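Local coordinates for protein manganese lipoxygenase (Gaeumannomyces graminis, PDB 5FX8) that oxygenates linoleic and alpha-linolenic acids to 11S- and 13R-hydroperoxy fatty acids, using a catalytic manganese ion, at residues A[132-137]-A[527-532]; A[140-145]-A[535-540]. One frame throughout, in Å; residues are numbered along the deposited sequence.

Overall arrangement
The two contacts follow one another along helix 526-539, and the loop between helices 86-124 and 161-166 meets it in the same order, so that 132-137 packs on 527-532 and 140-145 on 535-540. Their centres are 13 Å apart, and they are joined by a probable hydrogen bond from Trp142 NE1 to Leu137 O, 2.9 Å long. Contact 1 is wholly apolar between its segments and lies away from the metal, close to a glycan sugar and the second subunit. Contact 2 adds a polar link at the helix end, where the side chain of Asn540 is about 11 Å from the manganese ion and about 7 Å from the side chain of its ligand Val618.

Contact 1. Residues A[132-137]-A[527-532]; sequences DDFALL and RQAVEQ. With NAG (2-acetamido-2-deoxy-beta-D-glucopyranose), chain K.
Leu137, the last residue of the 3-10 segment 132-137, brings its CA to 6.8 Å from that of Val530 on helix 526-539, the closest CA pair of the two segments. Its isobutyl group makes most of the contact. With CG anti to the backbone N (chi1 -158°), the chain reaches across to the helix and its two methyls part there. CD1 lies 3.6 Å from Val530 CG2, while CD2 rests 3.8 Å from Ala529 CB. A forked leucine suits this place because it can touch two consecutive helix residues at once, and the small Ala529 lets it come close to the helix backbone.

Phe134 adds a lighter touch one 3-10 turn earlier. Its CE1 comes within 4.2 Å of Ala529 CB, which meets the ring obliquely; the same ring stacks on Phe128 and packs on Leu520.

Val530 uses its two branches differently. CG2, anti to the carbonyl carbon, serves Leu137, whereas CG1, anti to the backbone N (chi1 176°), turns to the acetamido group of an N-acetylglucosamine, whose methyl C8 is 4.0 Å away. That sugar is also hydrogen-bonded to Tyr112 OH of the second subunit. The side chain of Val530 further touches Ala115 and Phe119 on helix 86-124, and Leu137 touches Ile122 there.

All four touching residues are buried and meet by apolar side chains alone. This is plain helix-to-loop packing within the largely helical lipoxygenase fold: the loop that follows helix 86-124 folds back and lays a short 3-10 helix against the first half of helix 526-539.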
loop_
_atom_site.group_PDB
_atom_site.type_symbol
_atom_site.label_atom_id
_atom_site.label_comp_id
_atom_site.label_asym_id
_atom_site.label_seq_id
_atom_site.Cartn_x
_atom_site.Cartn_y
_atom_site.Cartn_z
ATOM N N ASP A 132 -0.214 13.757 -25.085
ATOM C CA ASP A 132 0.873 12.786 -25.093
ATOM C C ASP A 132 1.999 13.202 -24.163
ATOM O O ASP A 132 2.750 12.347 -23.692
ATOM C CB ASP A 132 1.410 12.594 -26.511
ATOM C CG ASP A 132 0.351 12.607 -27.546
ATOM O OD1 ASP A 132 -0.311 11.618 -27.689
ATOM O OD2 ASP A 132 0.173 13.611 -28.216
ATOM N N ASP A 133 2.139 14.503 -23.888
ATOM C CA ASP A 133 3.179 14.963 -22.974
ATOM C C ASP A 133 2.934 14.498 -21.551
ATOM O O ASP A 133 3.842 14.583 -20.722
ATOM C CB ASP A 133 3.296 16.487 -22.996
ATOM C CG ASP A 133 3.559 17.029 -24.382
ATOM O OD1 ASP A 133 4.237 16.320 -25.151
ATOM O OD2 ASP A 133 3.072 18.141 -24.708
ATOM N N PHE A 134 1.735 14.010 -21.246
ATOM C CA PHE A 134 1.507 13.409 -19.947
ATOM C C PHE A 134 2.409 12.218 -19.705
ATOM O O PHE A 134 2.621 11.850 -18.555
ATOM C CB PHE A 134 0.056 12.993 -19.801
ATOM C CG PHE A 134 -0.814 14.043 -19.215
ATOM C CD1 PHE A 134 -0.937 14.175 -17.844
ATOM C CD2 PHE A 134 -1.511 14.906 -20.023
ATOM C CE1 PHE A 134 -1.742 15.153 -17.293
ATOM C CE2 PHE A 134 -2.322 15.886 -19.474
ATOM C CZ PHE A 134 -2.437 16.004 -18.110
ATOM N N ALA A 135 2.962 11.619 -20.751
ATOM C CA ALA A 135 3.901 10.532 -20.534
ATOM C C ALA A 135 5.186 11.018 -19.888
ATOM O O ALA A 135 5.881 10.231 -19.248
ATOM C CB ALA A 135 4.204 9.824 -21.849
ATOM N N LEU A 136 5.531 12.296 -20.053
ATOM C CA LEU A 136 6.681 12.861 -19.362
ATOM C C LEU A 136 6.538 12.742 -17.861
ATOM O O LEU A 136 7.535 12.713 -17.147
ATOM C CB LEU A 136 6.853 14.329 -19.739
ATOM C CG LEU A 136 6.963 14.643 -21.219
ATOM C CD1 LEU A 136 6.676 16.095 -21.413
ATOM C CD2 LEU A 136 8.342 14.310 -21.686
ATOM N N LEU A 137 5.316 12.669 -17.374
ATOM C CA LEU A 137 5.079 12.443 -15.968
ATOM C C LEU A 137 5.665 11.122 -15.471
ATOM O O LEU A 137 5.984 11.006 -14.286
ATOM C CB LEU A 137 3.584 12.495 -15.777
ATOM C CG LEU A 137 2.939 12.780 -14.457
ATOM C CD1 LEU A 137 3.483 14.034 -13.899
ATOM C CD2 LEU A 137 1.478 12.911 -14.784
ATOM N N ARG A 527 1.937 20.948 -12.318
ATOM C CA ARG A 527 2.156 20.847 -10.883
ATOM C C ARG A 527 1.113 19.945 -10.237
ATOM O O ARG A 527 1.426 19.128 -9.360
ATOM C CB ARG A 527 2.124 22.246 -10.278
ATOM C CG ARG A 527 2.039 22.262 -8.790
ATOM C CD ARG A 527 3.319 22.712 -8.200
ATOM N NE ARG A 527 3.544 24.110 -8.519
ATOM C CZ ARG A 527 4.573 24.821 -8.076
ATOM N NH1 ARG A 527 5.480 24.261 -7.288
ATOM N NH2 ARG A 527 4.687 26.093 -8.420
ATOM N N GLN A 528 -0.134 20.079 -10.671
ATOM C CA GLN A 528 -1.204 19.299 -10.093
ATOM C C GLN A 528 -1.055 17.830 -10.449
ATOM O O GLN A 528 -1.335 16.960 -9.620
ATOM C CB GLN A 528 -2.541 19.859 -10.565
ATOM C CG GLN A 528 -2.714 21.305 -10.212
ATOM C CD GLN A 528 -3.873 21.976 -10.893
ATOM O OE1 GLN A 528 -4.162 21.737 -12.062
ATOM N NE2 GLN A 528 -4.548 22.840 -10.160
ATOM N N ALA A 529 -0.594 17.548 -11.673
ATOM C CA ALA A 529 -0.378 16.186 -12.133
ATOM C C ALA A 529 0.757 15.524 -11.376
ATOM O O ALA A 529 0.655 14.358 -10.974
ATOM C CB ALA A 529 -0.077 16.189 -13.624
ATOM N N VAL A 530 1.857 16.250 -11.187
ATOM C CA VAL A 530 2.939 15.732 -10.361
ATOM C C VAL A 530 2.451 15.498 -8.947
ATOM O O VAL A 530 2.903 14.575 -8.266
ATOM C CB VAL A 530 4.145 16.688 -10.403
ATOM C CG1 VAL A 530 5.223 16.230 -9.493
ATOM C CG2 VAL A 530 4.685 16.736 -11.787
ATOM N N GLU A 531 1.508 16.305 -8.488
ATOM C CA GLU A 531 1.066 16.179 -7.112
ATOM C C GLU A 531 0.137 14.986 -6.950
ATOM O O GLU A 531 0.116 14.340 -5.892
ATOM C CB GLU A 531 0.399 17.480 -6.676
ATOM C CG GLU A 531 0.893 18.046 -5.360
ATOM C CD GLU A 531 2.410 18.118 -5.258
ATOM O OE1 GLU A 531 2.992 19.107 -5.755
ATOM O OE2 GLU A 531 3.017 17.194 -4.656
ATOM N N GLN A 532 -0.631 14.676 -7.996
ATOM C CA GLN A 532 -1.425 13.462 -7.979
ATOM C C GLN A 532 -0.515 12.243 -8.000
ATOM O O GLN A 532 -0.591 11.382 -7.115
ATOM C CB GLN A 532 -2.412 13.460 -9.143
ATOM C CG GLN A 532 -2.873 12.062 -9.515
ATOM C CD GLN A 532 -4.151 11.985 -10.334
ATOM O OE1 GLN A 532 -4.883 12.957 -10.507
ATOM N NE2 GLN A 532 -4.418 10.808 -10.848
HETATM C C1 NAG K . 8.965 18.879 -3.561
HETATM C C2 NAG K . 7.502 18.830 -3.915
HETATM C C3 NAG K . 6.694 19.636 -2.912
HETATM C C4 NAG K . 6.973 19.128 -1.512
HETATM C C5 NAG K . 8.461 19.202 -1.261
HETATM C C6 NAG K . 8.864 18.635 0.067
HETATM C C7 NAG K . 6.496 18.777 -6.150
HETATM C C8 NAG K . 6.460 19.420 -7.493
HETATM N N2 NAG K . 7.313 19.335 -5.259
HETATM O O3 NAG K . 5.311 19.470 -3.164
HETATM O O4 NAG K . 6.265 19.906 -0.558
HETATM O O5 NAG K . 9.148 18.431 -2.251
HETATM O O6 NAG K . 10.279 18.667 0.163
HETATM O O7 NAG K . 5.807 17.817 -5.877
#

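Contact 2. Residues A[140-145]-A[535-540]; sequences GHWKES and LLARFN. With NAG (2-acetamido-2-deoxy-beta-D-glucopyranose), chain N.
The C-terminal end of helix 526-539 meets the loop after helix 86-124 here, in the part of the lipoxygenase fold that borders the manganese site. Ala537 on the helix faces Trp142 and Ser145 on the loop, and Asn540, at the C-terminal end of this region, reaches across to the loop backbone.

Ala537 CB is 4.2 Å from Trp142 CE3, on the six-membered ring of the indole, which it meets obliquely, and 4.2 Å from Ser145 CB. A methyl is the right size at this point, since the CA atoms of Ser145 and Ala537 are only 6.1 Å apart. The indole of Trp142 also packs on Val533 and Ser534 of the helix, and its N-H is taken by Leu137 O.

The polar link is the hydrogen bond from Asn540 ND2 to Ser145 O, 3.1 Å long with an N-H...O angle of 154°. The donor lies in the carbonyl plane, and the oxygen in turn stays close to the amide plane of Asn540. A chi1 of -163° swings the Asn540 amide out beside its own carbonyl carbon, toward the loop. Ser145 O also receives Gln107 NE2 of helix 86-124, a group that binds Ala537 O as well and so bridges the two segments. On the loop side, the carboxylate of Glu114 takes the backbone N-H groups of Glu144 and Ser145, one with each oxygen.

Two donors thus share the buried carbonyl of Ser145. The short, flat amide of asparagine can reach that oxygen from the helix end, and the nearly coplanar bond probably restricts its rotation in the surroundings of the metal ligands Val618 and Asn482.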
loop_
_atom_site.group_PDB
_atom_site.type_symbol
_atom_site.label_atom_id
_atom_site.label_comp_id
_atom_site.label_asym_id
_atom_site.label_seq_id
_atom_site.Cartn_x
_atom_site.Cartn_y
_atom_site.Cartn_z
ATOM N N GLY A 140 10.890 7.317 -17.056
ATOM C CA GLY A 140 12.170 7.528 -16.427
ATOM C C GLY A 140 12.102 8.010 -15.005
ATOM O O GLY A 140 13.148 8.240 -14.397
ATOM N N HIS A 141 10.915 8.168 -14.450
ATOM C CA HIS A 141 10.763 8.741 -13.134
ATOM C C HIS A 141 10.156 7.720 -12.196
ATOM O O HIS A 141 9.705 6.647 -12.607
ATOM C CB HIS A 141 9.899 10.001 -13.172
ATOM C CG HIS A 141 10.506 11.125 -13.948
ATOM N ND1 HIS A 141 11.588 11.843 -13.493
ATOM C CD2 HIS A 141 10.183 11.654 -15.149
ATOM C CE1 HIS A 141 11.906 12.763 -14.381
ATOM N NE2 HIS A 141 11.068 12.671 -15.395
ATOM N N TRP A 142 10.171 8.082 -10.916
ATOM C CA TRP A 142 9.564 7.282 -9.867
ATOM C C TRP A 142 10.198 5.906 -9.762
ATOM O O TRP A 142 9.550 4.952 -9.350
ATOM C CB TRP A 142 8.065 7.146 -10.083
ATOM C CG TRP A 142 7.403 8.399 -10.456
ATOM C CD1 TRP A 142 7.012 8.775 -11.694
ATOM C CD2 TRP A 142 7.012 9.444 -9.574
ATOM N NE1 TRP A 142 6.403 10.006 -11.649
ATOM C CE2 TRP A 142 6.392 10.437 -10.354
ATOM C CE3 TRP A 142 7.131 9.642 -8.200
ATOM C CZ2 TRP A 142 5.904 11.606 -9.809
ATOM C CZ3 TRP A 142 6.641 10.801 -7.664
ATOM C CH2 TRP A 142 6.035 11.769 -8.464
ATOM N N LYS A 143 11.474 5.807 -10.127
ATOM C CA LYS A 143 12.179 4.536 -10.093
ATOM C C LYS A 143 12.343 3.989 -8.686
ATOM O O LYS A 143 12.463 2.773 -8.522
ATOM C CB LYS A 143 13.546 4.680 -10.727
ATOM C CG LYS A 143 13.505 4.691 -12.213
ATOM C CD LYS A 143 14.818 5.221 -12.757
ATOM C CE LYS A 143 15.137 4.667 -14.137
ATOM N NZ LYS A 143 16.426 5.250 -14.615
ATOM N N GLU A 144 12.411 4.845 -7.670
ATOM C CA GLU A 144 12.543 4.333 -6.314
ATOM C C GLU A 144 11.197 4.224 -5.601
ATOM O O GLU A 144 10.979 3.282 -4.837
ATOM C CB GLU A 144 13.504 5.206 -5.512
ATOM C CG GLU A 144 14.965 5.173 -5.967
ATOM C CD GLU A 144 15.792 6.341 -5.403
ATOM O OE1 GLU A 144 15.568 7.509 -5.799
ATOM O OE2 GLU A 144 16.671 6.099 -4.556
ATOM N N SER A 145 10.291 5.160 -5.857
ATOM C CA SER A 145 8.959 5.140 -5.270
ATOM C C SER A 145 8.121 4.015 -5.826
ATOM O O SER A 145 7.333 3.403 -5.103
ATOM C CB SER A 145 8.256 6.460 -5.551
ATOM O OG SER A 145 8.960 7.512 -4.951
ATOM N N LEU A 535 1.107 11.842 -4.502
ATOM C CA LEU A 535 0.247 11.274 -3.464
ATOM C C LEU A 535 0.015 9.769 -3.674
ATOM O O LEU A 535 0.114 8.962 -2.734
ATOM C CB LEU A 535 -1.072 12.035 -3.448
ATOM C CG LEU A 535 -2.126 11.488 -2.502
ATOM C CD1 LEU A 535 -1.717 11.624 -1.039
ATOM C CD2 LEU A 535 -3.406 12.194 -2.771
ATOM N N LEU A 536 -0.291 9.366 -4.904
ATOM C CA LEU A 536 -0.533 7.948 -5.137
ATOM C C LEU A 536 0.759 7.146 -4.959
ATOM O O LEU A 536 0.747 6.038 -4.403
ATOM C CB LEU A 536 -1.164 7.748 -6.517
ATOM C CG LEU A 536 -2.390 8.626 -6.799
ATOM C CD1 LEU A 536 -3.048 8.358 -8.131
ATOM C CD2 LEU A 536 -3.346 8.434 -5.690
ATOM N N ALA A 537 1.894 7.715 -5.358
ATOM C CA ALA A 537 3.155 7.067 -5.044
ATOM C C ALA A 537 3.353 6.956 -3.541
ATOM O O ALA A 537 3.980 6.014 -3.071
ATOM C CB ALA A 537 4.323 7.818 -5.681
ATOM N N ARG A 538 2.829 7.901 -2.771
ATOM C CA ARG A 538 2.933 7.777 -1.330
ATOM C C ARG A 538 2.001 6.719 -0.752
ATOM O O ARG A 538 2.192 6.317 0.403
ATOM C CB ARG A 538 2.675 9.130 -0.679
ATOM C CG ARG A 538 3.954 9.872 -0.297
ATOM C CD ARG A 538 3.623 11.277 0.113
ATOM N NE ARG A 538 3.398 12.150 -1.023
ATOM C CZ ARG A 538 2.471 13.082 -1.036
ATOM N NH1 ARG A 538 1.693 13.226 0.018
ATOM N NH2 ARG A 538 2.320 13.857 -2.087
ATOM N N PHE A 539 1.000 6.253 -1.513
ATOM C CA PHE A 539 0.241 5.083 -1.054
ATOM C C PHE A 539 0.987 3.764 -1.266
ATOM O O PHE A 539 0.589 2.741 -0.710
ATOM C CB PHE A 539 -1.107 5.007 -1.751
ATOM C CG PHE A 539 -2.048 6.129 -1.417
ATOM C CD1 PHE A 539 -1.827 6.954 -0.346
ATOM C CD2 PHE A 539 -3.178 6.344 -2.187
ATOM C CE1 PHE A 539 -2.701 7.958 -0.062
ATOM C CE2 PHE A 539 -4.055 7.343 -1.891
ATOM C CZ PHE A 539 -3.812 8.144 -0.825
ATOM N N ASN A 540 2.049 3.761 -2.052
ATOM C CA ASN A 540 2.833 2.575 -2.347
ATOM C C ASN A 540 3.939 2.416 -1.306
ATOM O O ASN A 540 4.267 3.348 -0.571
ATOM C CB ASN A 540 3.415 2.671 -3.755
ATOM C CG ASN A 540 3.898 1.347 -4.290
ATOM O OD1 ASN A 540 3.250 0.326 -4.129
ATOM N ND2 ASN A 540 5.051 1.358 -4.913
HETATM C C1 NAG N . 19.586 10.351 -4.411
HETATM C C2 NAG N . 19.949 9.065 -5.185
HETATM C C3 NAG N . 19.438 7.823 -4.450
HETATM C C4 NAG N . 19.904 7.828 -3.001
HETATM C C5 NAG N . 19.422 9.111 -2.337
HETATM C C6 NAG N . 19.875 9.277 -0.909
HETATM C C7 NAG N . 20.192 9.284 -7.638
HETATM C C8 NAG N . 19.470 9.280 -8.952
HETATM N N2 NAG N . 19.433 9.100 -6.548
HETATM O O3 NAG N . 19.941 6.672 -5.114
HETATM O O4 NAG N . 19.421 6.686 -2.303
HETATM O O5 NAG N . 19.974 10.224 -3.045
HETATM O O6 NAG N . 19.962 10.664 -0.603
HETATM O O7 NAG N . 21.403 9.454 -7.569
#